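Local coordinates for MdbA protein (Corynebacterium matruchotii ATCC 14266, PDB 6BO0) that probably catalyses the formation of disulfide bonds in proteins exported across the cell membrane, as a thioredoxin-fold thiol-disulfide oxidoreductase of the DsbA family, at residues A[30-36]-A[67-71]. Sequence-based numbering, arbitrary orientation.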
loop_
_atom_site.group_PDB
_atom_site.type_symbol
_atom_site.label_atom_id
_atom_site.label_comp_id
_atom_site.label_asym_id
_atom_site.label_seq_id
_atom_site.Cartn_x
_atom_site.Cartn_y
_atom_site.Cartn_z
ATOM N N LEU A 30 8.783 1.372 -4.067
ATOM C CA LEU A 30 9.654 0.760 -3.089
ATOM C C LEU A 30 10.821 0.130 -3.826
ATOM O O LEU A 30 10.649 -0.762 -4.657
ATOM C CB LEU A 30 8.910 -0.317 -2.291
ATOM C CG LEU A 30 7.563 0.135 -1.702
ATOM C CD1 LEU A 30 6.921 -1.051 -0.980
ATOM C CD2 LEU A 30 7.729 1.306 -0.735
ATOM N N VAL A 31 12.019 0.564 -3.497
ATOM C CA VAL A 31 13.221 0.131 -4.226
ATOM C C VAL A 31 14.395 0.364 -3.308
ATOM O O VAL A 31 14.401 1.302 -2.507
ATOM C CB VAL A 31 13.416 0.861 -5.577
ATOM C CG1 VAL A 31 13.902 2.287 -5.399
ATOM C CG2 VAL A 31 14.363 0.088 -6.466
ATOM N N SER A 32 15.387 -0.504 -3.399
ATOM C CA SER A 32 16.560 -0.297 -2.603
ATOM C C SER A 32 17.726 0.222 -3.406
ATOM O O SER A 32 17.743 0.181 -4.638
ATOM C CB SER A 32 16.924 -1.539 -1.859
ATOM O OG SER A 32 17.668 -2.365 -2.701
ATOM N N ASP A 33 18.713 0.732 -2.685
ATOM C CA ASP A 33 19.974 1.164 -3.281
ATOM C C ASP A 33 20.728 0.018 -3.979
ATOM O O ASP A 33 21.613 0.269 -4.781
ATOM C CB ASP A 33 20.890 1.773 -2.215
ATOM C CG ASP A 33 20.418 3.134 -1.711
ATOM O OD1 ASP A 33 19.455 3.726 -2.258
ATOM O OD2 ASP A 33 21.038 3.639 -0.744
ATOM N N LYS A 34 20.354 -1.225 -3.690
ATOM C CA LYS A 34 20.983 -2.378 -4.350
ATOM C C LYS A 34 20.398 -2.686 -5.710
ATOM O O LYS A 34 20.867 -3.577 -6.385
ATOM C CB LYS A 34 20.865 -3.622 -3.497
ATOM C CG LYS A 34 21.471 -3.443 -2.130
ATOM C CD LYS A 34 21.437 -4.714 -1.302
ATOM C CE LYS A 34 22.023 -4.473 0.073
ATOM N NZ LYS A 34 22.083 -5.722 0.887
ATOM N N ALA A 35 19.350 -1.964 -6.110
ATOM C CA ALA A 35 18.697 -2.224 -7.385
ATOM C C ALA A 35 19.710 -2.377 -8.518
ATOM O O ALA A 35 20.548 -1.527 -8.748
ATOM C CB ALA A 35 17.688 -1.139 -7.696
ATOM N N ASP A 36 19.599 -3.495 -9.212
ATOM C CA ASP A 36 20.541 -3.872 -10.249
ATOM C C ASP A 36 19.726 -4.497 -11.359
ATOM O O ASP A 36 19.266 -5.639 -11.243
ATOM C CB ASP A 36 21.577 -4.849 -9.665
ATOM C CG ASP A 36 22.572 -5.361 -10.690
ATOM O OD1 ASP A 36 22.645 -4.797 -11.807
ATOM O OD2 ASP A 36 23.308 -6.328 -10.350
ATOM N N ILE A 67 12.679 -6.839 -2.792
ATOM C CA ILE A 67 12.938 -5.395 -2.837
ATOM C C ILE A 67 14.304 -5.089 -2.194
ATOM O O ILE A 67 15.174 -4.401 -2.750
ATOM C CB ILE A 67 11.852 -4.588 -2.096
ATOM C CG1 ILE A 67 10.474 -4.762 -2.749
ATOM C CG2 ILE A 67 12.216 -3.081 -2.116
ATOM C CD1 ILE A 67 9.327 -4.302 -1.880
ATOM N N GLU A 68 14.495 -5.623 -1.005
ATOM C CA GLU A 68 15.708 -5.301 -0.271
ATOM C C GLU A 68 16.956 -5.695 -1.063
ATOM O O GLU A 68 17.950 -4.951 -1.116
ATOM C CB GLU A 68 15.682 -5.984 1.089
ATOM C CG GLU A 68 14.670 -5.291 2.001
ATOM C CD GLU A 68 14.557 -5.836 3.392
ATOM O OE1 GLU A 68 15.081 -6.926 3.657
ATOM O OE2 GLU A 68 13.924 -5.147 4.237
ATOM N N ASP A 69 16.885 -6.856 -1.706
ATOM C CA ASP A 69 18.028 -7.389 -2.427
ATOM C C ASP A 69 18.275 -6.736 -3.786
ATOM O O ASP A 69 19.273 -7.050 -4.428
ATOM C CB ASP A 69 17.870 -8.890 -2.556
ATOM C CG ASP A 69 17.960 -9.604 -1.212
ATOM O OD1 ASP A 69 18.193 -8.948 -0.144
ATOM O OD2 ASP A 69 17.780 -10.828 -1.214
ATOM N N GLY A 70 17.393 -5.859 -4.243
ATOM C CA GLY A 70 17.600 -5.145 -5.479
ATOM C C GLY A 70 17.119 -5.908 -6.695
ATOM O O GLY A 70 17.381 -5.492 -7.833
ATOM N N LYS A 71 16.270 -6.915 -6.474
ATOM C CA LYS A 71 15.742 -7.711 -7.594
ATOM C C LYS A 71 14.527 -7.077 -8.264
ATOM O O LYS A 71 14.297 -7.302 -9.457
ATOM C CB LYS A 71 15.373 -9.137 -7.147
ATOM C CG LYS A 71 16.495 -9.938 -6.516
ATOM C CD LYS A 71 17.609 -10.281 -7.492
ATOM C CE LYS A 71 17.235 -11.438 -8.401
ATOM N NZ LYS A 71 18.373 -11.879 -9.271
HETATM O O HOH W 1 15.145 -2.882 -4.982
HETATM O O HOH W 2 19.462 -6.623 1.034
HETATM O O HOH W 3 18.835 -7.811 -9.691
#
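A Schellman motif ending at G70, met by a type I beta turn from S32 to A35, illustrates how a loop can bind carbonyls of the last helical turn and of the residue that follows it. S32 joins the two, through OG and, by way of a water, through its backbone N. With chi1 at 84°, OG is tucked in over its own backbone, flanked by N and C, and faces the helix end, where it donates to E68 O at 3.0 Å. The hydroxyl stands well above the plane of that carbonyl instead of on a lone pair. The same OG accepts from K34 N, 3.1 Å away, closing an ST turn, so one small side chain both braces its own turn and grips the helix. The carbonyl of I67 is served twice: within the motif by G70 N, and by a water 2.7 Å from I67 O that in turn accepts from S32 N. G70 lies against the turn, its CA 3.7 Å from K34 C; its lack of a side chain suits both the positive-phi backbone, where a CB would press on the preceding carbonyl, and the close approach of K34 O. Just beyond, D36 N donates to G70 O in the carbonyl plane, on a lone pair, at 3.3 Å with an N-H...O angle of 160°, while A35 CA offers the same oxygen a CH...O contact. K34 runs past the helix end as an extended chain, its CD 3.5 Å from E68 O, and a water that accepts from its NZ probably donates to D69 OD1; the stronger partner of the D69 carboxylate is K65. I67 CD1 packs 4.0 Å from L30 CB, and F19 touches both residues. The contact thus ties the end of strand 27-31 to the end of helix 51-68, beside strand 72-78, whose V74 bonds to the backbone of L30 and, with V72, packs against I67.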